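Local coordinates for putative endonuclease/exonuclease/phosphatase family protein (Bacteroides thetaiotaomicron, PDB 3MPR) that probably acts as a metal-dependent hydrolase of the endonuclease/exonuclease/phosphatase family, perhaps cleaving nucleic acid phosphodiester bonds, at residues Ala173-Phe179 against Ile227-Ser233; Asn13-Ala17 against Trp28-Tyr32; Leu64-Ile70 against Ala85-Asp91. The contacts are given in a common frame with arbitrary orientation. Residues are numbered along the deposited sequence.

Interaction 1 of 3, residues Ala173-Phe179 against Ile227-Ser233; sequences AILTGDF and IDHIFVS
Two adjacent inner strands of the six-stranded sheet, 173-178 and 228-232, pair antiparallel here in the buried core of the α/β sandwich, their axes 4.6 Å apart at 169°. L175 and F231 form the well-made hydrogen-bonded pair (L175 N to F231 O 2.7 Å, F231 N to L175 O 2.8 Å); I174/V232 next to it and D178/D228 farther along, past G177/H229, are non-hydrogen-bonded pairs, each with CA atoms 4.5 Å apart. At one end S233 N donates to A173 O (2.9 Å) and A173 N to S233 OG (2.8 Å); at the other, F179 N reaches I227 O at 2.7 Å. Between them the strands loosen: G177 N to H229 O and H229 N to G177 O are weak, both 3.4 Å, at a glycine with phi/psi 159/173, a conformation that would press a CB against the preceding carbonyl. I174, T176, I230 and V232 face strands 5-13 and 283-289 of the other sheet, with I174 CG2 4.0 Å from I230 CG2. On the opposite face, L175 CD2 lies 3.8 Å from F231 CD2. F179 (chi1 m) brings CE1 close to G177, where a CB would be crowded, and F231 (m) turns its edge to the F179 face, centroids 5.3 Å apart and planes at 88°; H229 completes the aromatic cluster, which F191 extends. D178 (t) and D228 (m) bring like charges close, D178 OD1 lying 4.1 Å from D228 OD2. N13 and N180 hydrogen-bond D178, T213 D228. D178 approaches E51, a Mg(2+) ligand in this protein though no metal is bound in this chain, an arrangement consistent with a metal-dependent hydrolase.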
loop_
_atom_site.group_PDB
_atom_site.type_symbol
_atom_site.label_atom_id
_atom_site.label_comp_id
_atom_site.label_asym_id
_atom_site.label_seq_id
_atom_site.Cartn_x
_atom_site.Cartn_y
_atom_site.Cartn_z
ATOM N N ALA A 173 19.981 -12.327 -9.312
ATOM C CA ALA A 173 18.797 -13.140 -9.103
ATOM C C ALA A 173 17.900 -12.578 -8.012
ATOM O O ALA A 173 18.360 -11.922 -7.077
ATOM C CB ALA A 173 19.196 -14.582 -8.761
ATOM N N ILE A 174 16.611 -12.851 -8.165
ATOM C CA ILE A 174 15.600 -12.552 -7.176
ATOM C C ILE A 174 14.906 -13.874 -6.920
ATOM O O ILE A 174 14.547 -14.566 -7.865
ATOM C CB ILE A 174 14.574 -11.560 -7.736
ATOM C CG1 ILE A 174 15.276 -10.245 -8.102
ATOM C CG2 ILE A 174 13.405 -11.385 -6.742
ATOM C CD1 ILE A 174 14.389 -9.240 -8.866
ATOM N N LEU A 175 14.728 -14.220 -5.649
ATOM C CA LEU A 175 14.072 -15.472 -5.239
ATOM C C LEU A 175 12.913 -15.180 -4.291
ATOM O O LEU A 175 13.131 -14.604 -3.222
ATOM C CB LEU A 175 15.086 -16.385 -4.524
ATOM C CG LEU A 175 14.533 -17.591 -3.743
ATOM C CD1 LEU A 175 13.870 -18.594 -4.664
ATOM C CD2 LEU A 175 15.648 -18.263 -2.918
ATOM N N THR A 176 11.687 -15.546 -4.692
ATOM C CA THR A 176 10.500 -15.370 -3.847
ATOM C C THR A 176 9.957 -16.730 -3.464
ATOM O O THR A 176 10.346 -17.740 -4.040
ATOM C CB THR A 176 9.363 -14.623 -4.599
ATOM O OG1 THR A 176 8.967 -15.376 -5.757
ATOM C CG2 THR A 176 9.818 -13.236 -5.044
ATOM N N GLY A 177 9.037 -16.778 -2.511
ATOM C CA GLY A 177 8.392 -18.047 -2.239
ATOM C C GLY A 177 7.761 -18.132 -0.875
ATOM O O GLY A 177 7.896 -17.222 -0.059
ATOM N N ASP A 178 7.048 -19.229 -0.654
ATOM C CA ASP A 178 6.578 -19.612 0.670
ATOM C C ASP A 178 7.568 -20.662 1.159
ATOM O O ASP A 178 7.642 -21.766 0.612
ATOM C CB ASP A 178 5.170 -20.189 0.573
ATOM C CG ASP A 178 4.621 -20.678 1.920
ATOM O OD1 ASP A 178 5.399 -20.842 2.879
ATOM O OD2 ASP A 178 3.400 -20.924 2.003
ATOM N N PHE A 179 8.347 -20.305 2.171
ATOM C CA PHE A 179 9.415 -21.175 2.660
ATOM C C PHE A 179 8.982 -22.034 3.848
ATOM O O PHE A 179 9.776 -22.809 4.383
ATOM C CB PHE A 179 10.675 -20.358 2.951
ATOM C CG PHE A 179 11.258 -19.729 1.722
ATOM C CD1 PHE A 179 10.711 -18.561 1.194
ATOM C CD2 PHE A 179 12.321 -20.330 1.061
ATOM C CE1 PHE A 179 11.235 -17.995 0.036
ATOM C CE2 PHE A 179 12.850 -19.775 -0.094
ATOM C CZ PHE A 179 12.310 -18.602 -0.609
ATOM N N ILE A 227 7.619 -16.280 6.895
ATOM C CA ILE A 227 7.831 -17.526 6.168
ATOM C C ILE A 227 7.799 -17.309 4.652
ATOM O O ILE A 227 8.161 -18.198 3.866
ATOM C CB ILE A 227 6.847 -18.631 6.614
ATOM C CG1 ILE A 227 5.406 -18.291 6.229
ATOM C CG2 ILE A 227 6.988 -18.886 8.120
ATOM C CD1 ILE A 227 4.420 -19.417 6.536
ATOM N N ASP A 228 7.379 -16.115 4.249
ATOM C CA ASP A 228 7.428 -15.721 2.852
ATOM C C ASP A 228 8.541 -14.698 2.746
ATOM O O ASP A 228 8.531 -13.706 3.468
ATOM C CB ASP A 228 6.090 -15.093 2.450
ATOM C CG ASP A 228 4.925 -16.029 2.706
ATOM O OD1 ASP A 228 4.244 -15.894 3.750
ATOM O OD2 ASP A 228 4.725 -16.934 1.873
ATOM N N HIS A 229 9.506 -14.942 1.858
ATOM C CA HIS A 229 10.674 -14.084 1.766
ATOM C C HIS A 229 10.902 -13.658 0.334
ATOM O O HIS A 229 10.457 -14.324 -0.611
ATOM C CB HIS A 229 11.946 -14.832 2.206
ATOM C CG HIS A 229 11.873 -15.421 3.578
ATOM N ND1 HIS A 229 11.807 -14.646 4.719
ATOM C CD2 HIS A 229 11.879 -16.709 3.996
ATOM C CE1 HIS A 229 11.764 -15.434 5.778
ATOM N NE2 HIS A 229 11.810 -16.690 5.368
ATOM N N ILE A 230 11.622 -12.556 0.188
ATOM C CA ILE A 230 12.212 -12.201 -1.094
ATOM C C ILE A 230 13.713 -12.057 -0.873
ATOM O O ILE A 230 14.154 -11.153 -0.172
ATOM C CB ILE A 230 11.604 -10.907 -1.659
ATOM C CG1 ILE A 230 10.087 -11.103 -1.871
ATOM C CG2 ILE A 230 12.282 -10.520 -2.969
ATOM C CD1 ILE A 230 9.376 -9.899 -2.519
ATOM N N PHE A 231 14.486 -12.983 -1.439
ATOM C CA PHE A 231 15.940 -12.959 -1.336
ATOM C C PHE A 231 16.478 -12.402 -2.642
ATOM O O PHE A 231 15.927 -12.695 -3.715
ATOM C CB PHE A 231 16.484 -14.379 -1.153
ATOM C CG PHE A 231 16.072 -15.041 0.144
ATOM C CD1 PHE A 231 16.643 -14.652 1.348
ATOM C CD2 PHE A 231 15.147 -16.073 0.150
ATOM C CE1 PHE A 231 16.290 -15.273 2.538
ATOM C CE2 PHE A 231 14.788 -16.697 1.331
ATOM C CZ PHE A 231 15.368 -16.303 2.529
ATOM N N VAL A 232 17.546 -11.612 -2.574
ATOM C CA VAL A 232 18.110 -11.026 -3.783
ATOM C C VAL A 232 19.627 -11.091 -3.779
ATOM O O VAL A 232 20.250 -11.130 -2.726
ATOM C CB VAL A 232 17.684 -9.544 -3.972
ATOM C CG1 VAL A 232 16.170 -9.422 -4.077
ATOM C CG2 VAL A 232 18.210 -8.676 -2.838
ATOM N N SER A 233 20.227 -11.084 -4.960
ATOM C CA SER A 233 21.684 -10.986 -5.029
ATOM C C SER A 233 22.128 -9.679 -4.364
ATOM O O SER A 233 21.415 -8.685 -4.401
ATOM C CB SER A 233 22.156 -11.038 -6.490
ATOM O OG SER A 233 21.731 -12.225 -7.144
#

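Interaction 2 of 3, residues Asn13-Ala17 against Trp28-Tyr32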
loop_
_atom_site.group_PDB
_atom_site.type_symbol
_atom_site.label_atom_id
_atom_site.label_comp_id
_atom_site.label_asym_id
_atom_site.label_seq_id
_atom_site.Cartn_x
_atom_site.Cartn_y
_atom_site.Cartn_z
ATOM N N ASN A 13 1.453 -15.845 -1.528
ATOM C CA ASN A 13 0.782 -17.139 -1.530
ATOM C C ASN A 13 -0.728 -16.911 -1.616
ATOM O O ASN A 13 -1.332 -16.378 -0.690
ATOM C CB ASN A 13 1.138 -17.918 -0.266
ATOM C CG ASN A 13 0.460 -19.275 -0.205
ATOM O OD1 ASN A 13 -0.650 -19.446 -0.699
ATOM N ND2 ASN A 13 1.133 -20.247 0.393
ATOM N N LEU A 14 -1.330 -17.312 -2.734
ATOM C CA LEU A 14 -2.716 -16.952 -3.036
ATOM C C LEU A 14 -3.727 -17.939 -2.445
ATOM O O LEU A 14 -4.940 -17.721 -2.529
ATOM C CB LEU A 14 -2.914 -16.805 -4.552
ATOM C CG LEU A 14 -1.974 -15.814 -5.256
ATOM C CD1 LEU A 14 -2.517 -15.456 -6.635
ATOM C CD2 LEU A 14 -1.775 -14.552 -4.429
ATOM N N ARG A 15 -3.216 -19.017 -1.855
ATOM C CA ARG A 15 -4.044 -20.046 -1.217
ATOM C C ARG A 15 -4.836 -20.894 -2.224
ATOM O O ARG A 15 -5.674 -20.392 -2.979
ATOM C CB ARG A 15 -4.976 -19.429 -0.171
ATOM C CG ARG A 15 -5.815 -20.443 0.603
ATOM C CD ARG A 15 -4.914 -21.455 1.305
ATOM N NE ARG A 15 -5.654 -22.375 2.168
ATOM C CZ ARG A 15 -5.149 -23.522 2.610
ATOM N NH1 ARG A 15 -3.918 -23.875 2.252
ATOM N NH2 ARG A 15 -5.866 -24.316 3.391
ATOM N N ASN A 16 -4.559 -22.190 -2.240
ATOM C CA ASN A 16 -5.230 -23.065 -3.191
ATOM C C ASN A 16 -6.747 -23.019 -3.001
ATOM O O ASN A 16 -7.245 -22.914 -1.878
ATOM C CB ASN A 16 -4.709 -24.496 -3.065
ATOM C CG ASN A 16 -5.205 -25.182 -1.819
ATOM O OD1 ASN A 16 -4.510 -25.246 -0.809
ATOM N ND2 ASN A 16 -6.423 -25.697 -1.880
ATOM N N ALA A 17 -7.474 -23.090 -4.105
ATOM C CA ALA A 17 -8.930 -23.079 -4.048
ATOM C C ALA A 17 -9.449 -24.419 -3.539
ATOM O O ALA A 17 -9.168 -25.461 -4.125
ATOM C CB ALA A 17 -9.515 -22.748 -5.405
ATOM N N TRP A 28 -12.190 -18.813 -2.788
ATOM C CA TRP A 28 -11.417 -18.253 -3.889
ATOM C C TRP A 28 -12.201 -17.224 -4.689
ATOM O O TRP A 28 -11.694 -16.139 -4.967
ATOM C CB TRP A 28 -10.910 -19.370 -4.810
ATOM C CG TRP A 28 -10.218 -18.895 -6.070
ATOM C CD1 TRP A 28 -10.667 -19.044 -7.357
ATOM C CD2 TRP A 28 -8.972 -18.194 -6.160
ATOM N NE1 TRP A 28 -9.770 -18.483 -8.240
ATOM C CE2 TRP A 28 -8.718 -17.963 -7.527
ATOM C CE3 TRP A 28 -8.036 -17.754 -5.216
ATOM C CZ2 TRP A 28 -7.573 -17.300 -7.973
ATOM C CZ3 TRP A 28 -6.903 -17.093 -5.662
ATOM C CH2 TRP A 28 -6.680 -16.872 -7.023
ATOM N N GLY A 29 -13.439 -17.553 -5.057
ATOM C CA GLY A 29 -14.204 -16.690 -5.937
ATOM C C GLY A 29 -14.467 -15.312 -5.359
ATOM O O GLY A 29 -14.535 -14.323 -6.084
ATOM N N GLN A 30 -14.599 -15.252 -4.041
ATOM C CA GLN A 30 -14.793 -13.996 -3.332
ATOM C C GLN A 30 -13.468 -13.237 -3.140
ATOM O O GLN A 30 -13.433 -12.007 -3.188
ATOM C CB GLN A 30 -15.453 -14.301 -1.982
ATOM C CG GLN A 30 -15.568 -13.136 -1.027
ATOM C CD GLN A 30 -16.379 -13.480 0.213
ATOM O OE1 GLN A 30 -17.599 -13.595 0.147
ATOM N NE2 GLN A 30 -15.701 -13.635 1.350
ATOM N N ARG A 31 -12.381 -13.982 -2.955
ATOM C CA ARG A 31 -11.082 -13.410 -2.561
ATOM C C ARG A 31 -10.288 -12.850 -3.719
ATOM O O ARG A 31 -9.675 -11.792 -3.607
ATOM C CB ARG A 31 -10.183 -14.485 -1.931
ATOM C CG ARG A 31 -10.665 -15.058 -0.634
ATOM C CD ARG A 31 -9.570 -15.862 0.054
ATOM N NE ARG A 31 -9.238 -17.137 -0.582
ATOM C CZ ARG A 31 -8.132 -17.348 -1.294
ATOM N NH1 ARG A 31 -7.259 -16.351 -1.491
ATOM N NH2 ARG A 31 -7.896 -18.558 -1.809
ATOM N N TYR A 32 -10.248 -13.591 -4.823
ATOM C CA TYR A 32 -9.289 -13.277 -5.875
ATOM C C TYR A 32 -9.478 -11.923 -6.565
ATOM O O TYR A 32 -8.500 -11.301 -6.969
ATOM C CB TYR A 32 -9.121 -14.448 -6.871
ATOM C CG TYR A 32 -10.014 -14.444 -8.099
ATOM C CD1 TYR A 32 -9.784 -13.574 -9.150
ATOM C CD2 TYR A 32 -11.062 -15.353 -8.214
ATOM C CE1 TYR A 32 -10.596 -13.583 -10.283
ATOM C CE2 TYR A 32 -11.876 -15.367 -9.324
ATOM C CZ TYR A 32 -11.641 -14.490 -10.356
ATOM O OH TYR A 32 -12.454 -14.527 -11.464
HETATM O O HOH W 1 -9.114 -21.185 -0.872
#
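The guanidinium of R31, in the first turn of helix 28-41, gathers the carbonyls of the loop that follows strand 5-13. NH1 of R31 donates to L14 O at 2.9 Å, while NH2 of R31 reaches both L14 O (3.2 Å) and R15 O (3.1 Å). Water 1 carries the network one residue further, accepting from R31 NH2 (3.0 Å) and donating to N16 O (2.7 Å). NH1 of R31 also donates to P277 O, and NE to D26 O. Beside this polar centre the W28 indole packs on the loop, W28 CZ3 lying 4.2 Å from L14 CB and W28 CB 3.7 Å from A17 CB; W28 NE1 hydrogen-bonds D59 OD2. On the loop itself, N13 OD1 accepts from R15 N (2.8 Å) in an Asx turn, leaving N13 ND2 to hydrogen-bond D178 and E51. R15 forms salt bridges with D21 and E51. Arginine-to-carbonyl hydrogen bonds thus hold the loop after strand 5-13 next to E51, a Mg(2+) ligand in this protein but without metal in this chain, in a DNase I-like fold.

Interaction 3 of 3, residues Leu64-Ile70 against Ala85-Asp91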
loop_
_atom_site.group_PDB
_atom_site.type_symbol
_atom_site.label_atom_id
_atom_site.label_comp_id
_atom_site.label_asym_id
_atom_site.label_seq_id
_atom_site.Cartn_x
_atom_site.Cartn_y
_atom_site.Cartn_z
ATOM N N LEU A 64 -6.163 -9.592 -14.507
ATOM C CA LEU A 64 -4.957 -8.768 -14.602
ATOM C C LEU A 64 -4.557 -8.463 -16.042
ATOM O O LEU A 64 -3.571 -8.990 -16.536
ATOM C CB LEU A 64 -3.787 -9.429 -13.869
ATOM C CG LEU A 64 -3.889 -9.479 -12.338
ATOM C CD1 LEU A 64 -2.718 -10.282 -11.771
ATOM C CD2 LEU A 64 -3.917 -8.075 -11.746
ATOM N N PRO A 65 -5.331 -7.598 -16.718
ATOM C CA PRO A 65 -4.995 -7.206 -18.087
ATOM C C PRO A 65 -3.578 -6.699 -18.105
ATOM O O PRO A 65 -3.213 -5.900 -17.236
ATOM C CB PRO A 65 -5.952 -6.044 -18.361
ATOM C CG PRO A 65 -7.127 -6.316 -17.476
ATOM C CD PRO A 65 -6.564 -6.949 -16.236
ATOM N N GLY A 66 -2.784 -7.167 -19.058
ATOM C CA GLY A 66 -1.413 -6.714 -19.175
ATOM C C GLY A 66 -0.396 -7.603 -18.480
ATOM O O GLY A 66 0.801 -7.364 -18.603
ATOM N N TYR A 67 -0.864 -8.610 -17.742
ATOM C CA TYR A 67 0.029 -9.583 -17.110
ATOM C C TYR A 67 -0.003 -10.924 -17.833
ATOM O O TYR A 67 -1.041 -11.325 -18.352
ATOM C CB TYR A 67 -0.369 -9.815 -15.648
ATOM C CG TYR A 67 0.004 -8.684 -14.707
ATOM C CD1 TYR A 67 1.150 -8.757 -13.912
ATOM C CD2 TYR A 67 -0.803 -7.553 -14.592
ATOM C CE1 TYR A 67 1.492 -7.700 -13.044
ATOM C CE2 TYR A 67 -0.479 -6.512 -13.729
ATOM C CZ TYR A 67 0.673 -6.591 -12.960
ATOM O OH TYR A 67 0.984 -5.545 -12.110
ATOM N N ASP A 68 1.133 -11.617 -17.869
ATOM C CA ASP A 68 1.107 -13.039 -18.206
ATOM C C ASP A 68 1.726 -13.808 -17.050
ATOM O O ASP A 68 2.217 -13.203 -16.096
ATOM C CB ASP A 68 1.884 -13.311 -19.487
ATOM C CG ASP A 68 1.296 -14.470 -20.293
ATOM O OD1 ASP A 68 0.678 -15.398 -19.700
ATOM O OD2 ASP A 68 1.455 -14.447 -21.530
ATOM N N TYR A 69 1.713 -15.131 -17.125
ATOM C CA TYR A 69 2.412 -15.926 -16.122
ATOM C C TYR A 69 3.212 -17.052 -16.766
ATOM O O TYR A 69 2.946 -17.448 -17.900
ATOM C CB TYR A 69 1.432 -16.488 -15.080
ATOM C CG TYR A 69 0.411 -17.463 -15.654
ATOM C CD1 TYR A 69 -0.854 -17.031 -16.036
ATOM C CD2 TYR A 69 0.725 -18.806 -15.823
ATOM C CE1 TYR A 69 -1.786 -17.922 -16.565
ATOM C CE2 TYR A 69 -0.196 -19.703 -16.349
ATOM C CZ TYR A 69 -1.446 -19.253 -16.718
ATOM O OH TYR A 69 -2.360 -20.136 -17.240
ATOM N N ILE A 70 4.190 -17.561 -16.028
ATOM C CA ILE A 70 4.935 -18.741 -16.437
ATOM C C ILE A 70 4.976 -19.684 -15.252
ATOM O O ILE A 70 4.782 -19.255 -14.115
ATOM C CB ILE A 70 6.362 -18.395 -16.851
ATOM C CG1 ILE A 70 7.068 -17.622 -15.736
ATOM C CG2 ILE A 70 6.368 -17.566 -18.144
ATOM C CD1 ILE A 70 8.516 -17.297 -16.056
ATOM N N ALA A 85 3.720 -20.238 -9.868
ATOM C CA ALA A 85 3.656 -19.405 -11.061
ATOM C C ALA A 85 4.195 -17.997 -10.828
ATOM O O ALA A 85 3.949 -17.405 -9.781
ATOM C CB ALA A 85 2.243 -19.348 -11.590
ATOM N N ILE A 86 4.912 -17.469 -11.818
ATOM C CA ILE A 86 5.423 -16.087 -11.780
ATOM C C ILE A 86 4.608 -15.222 -12.741
ATOM O O ILE A 86 4.461 -15.572 -13.914
ATOM C CB ILE A 86 6.923 -16.041 -12.165
ATOM C CG1 ILE A 86 7.757 -16.841 -11.154
ATOM C CG2 ILE A 86 7.440 -14.599 -12.267
ATOM C CD1 ILE A 86 9.149 -17.262 -11.683
ATOM N N PHE A 87 4.044 -14.123 -12.233
ATOM C CA PHE A 87 3.287 -13.180 -13.048
ATOM C C PHE A 87 4.158 -11.968 -13.338
ATOM O O PHE A 87 4.949 -11.557 -12.491
ATOM C CB PHE A 87 2.013 -12.713 -12.308
ATOM C CG PHE A 87 0.884 -13.715 -12.325
ATOM C CD1 PHE A 87 0.899 -14.816 -11.483
ATOM C CD2 PHE A 87 -0.209 -13.522 -13.152
ATOM C CE1 PHE A 87 -0.132 -15.726 -11.493
ATOM C CE2 PHE A 87 -1.249 -14.431 -13.161
ATOM C CZ PHE A 87 -1.209 -15.535 -12.328
ATOM N N TYR A 88 4.011 -11.380 -14.524
ATOM C CA TYR A 88 4.806 -10.207 -14.868
ATOM C C TYR A 88 4.057 -9.329 -15.858
ATOM O O TYR A 88 3.167 -9.804 -16.563
ATOM C CB TYR A 88 6.165 -10.620 -15.437
ATOM C CG TYR A 88 6.039 -11.356 -16.747
ATOM C CD1 TYR A 88 5.648 -12.684 -16.777
ATOM C CD2 TYR A 88 6.276 -10.713 -17.957
ATOM C CE1 TYR A 88 5.511 -13.366 -17.980
ATOM C CE2 TYR A 88 6.144 -11.387 -19.160
ATOM C CZ TYR A 88 5.762 -12.717 -19.156
ATOM O OH TYR A 88 5.611 -13.410 -20.333
ATOM N N ARG A 89 4.396 -8.041 -15.890
ATOM C CA ARG A 89 3.777 -7.105 -16.833
ATOM C C ARG A 89 4.395 -7.295 -18.202
ATOM O O ARG A 89 5.599 -7.127 -18.360
ATOM C CB ARG A 89 4.003 -5.662 -16.393
ATOM C CG ARG A 89 3.166 -5.258 -15.207
ATOM C CD ARG A 89 3.167 -3.759 -15.050
ATOM N NE ARG A 89 2.609 -3.090 -16.222
ATOM C CZ ARG A 89 2.220 -1.820 -16.221
ATOM N NH1 ARG A 89 2.319 -1.105 -15.106
ATOM N NH2 ARG A 89 1.728 -1.265 -17.320
ATOM N N THR A 90 3.582 -7.628 -19.198
ATOM C CA THR A 90 4.154 -7.931 -20.507
ATOM C C THR A 90 4.699 -6.668 -21.180
ATOM O O THR A 90 5.591 -6.739 -22.030
ATOM C CB THR A 90 3.161 -8.656 -21.441
ATOM O OG1 THR A 90 1.997 -7.850 -21.635
ATOM C CG2 THR A 90 2.752 -10.003 -20.859
ATOM N N ASP A 91 4.168 -5.511 -20.805
ATOM C CA ASP A 91 4.669 -4.265 -21.388
ATOM C C ASP A 91 6.017 -3.846 -20.809
ATOM O O ASP A 91 6.658 -2.938 -21.340
ATOM C CB ASP A 91 3.633 -3.124 -21.299
ATOM C CG ASP A 91 3.405 -2.617 -19.869
ATOM O OD1 ASP A 91 3.946 -3.195 -18.907
ATOM O OD2 ASP A 91 2.655 -1.628 -19.708
HETATM O O HOH W 2 1.550 -5.021 -19.668
#
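Backbone hydrogen bonds define this antiparallel pairing of strands 67-70 and 86-89, whose axes approach to 4.6 Å at 149°. D68 pairs with Y88 (D68 N to Y88 O and Y88 N to D68 O, both 3.0 Å) and I70 with I86 (I70 N to I86 O and I86 N to I70 O, both 2.9 Å). T90 N donates to G66 O (2.9 Å), inside the type II turn L64-Y67, in which Y67 N bonds L64 O at 3.0 Å. Water 2 bridges G66 O (2.7 Å) and D91 N (2.9 Å).

Both CH-pi contacts lie on the face of Y67, Y69, F87 and R89. Y69 CB sits almost on the normal of the F87 ring, 3.7 Å from its centroid, and R89 CG lies over the Y67 ring at 3.9 Å from its centroid. L64 from the turn and Y67 pack on helix 28-41, F87 on helix 54-63. On the other face the contacts are apolar: I70 CG1 meets I86 CB at 3.9 Å, while I70 and Y88 touch I95 of strand 93-102.

Salt bridges join R89 NH2 to D91 OD2 (2.6 Å) within 85-91 and D68 to K61. Separately, Y67 OH hydrogen-bonds F44 O.

With 86-89 also joined to 46-50, this is an antiparallel pair at the edge of a mixed sheet, 67-70 being outermost within the chain, at one border of the DNase I-like sandwich.

From the N terminus, strand 5-13 leads into interaction 2, which closes a short loop holding helix 19-24 and fastens the start of helix 28-41. After strand 46-50 and helix 54-63, interaction 3 closes a second loop, without helix or strand, and completes one edge of the seven-stranded sheet. Interaction 1 then closes the longest, 47 residues including helix 186-192, inside the six-stranded sheet. The three follow in series, neither nesting nor crossing. Interactions 1 and 2 touch where D178 OD2 lies 2.9 Å from N13 ND2, a probable hydrogen bond joining the two sheets beside E51; interaction 3 touches neither, its centre about 19 Å from that of interaction 1 and about 18 Å from that of interaction 2.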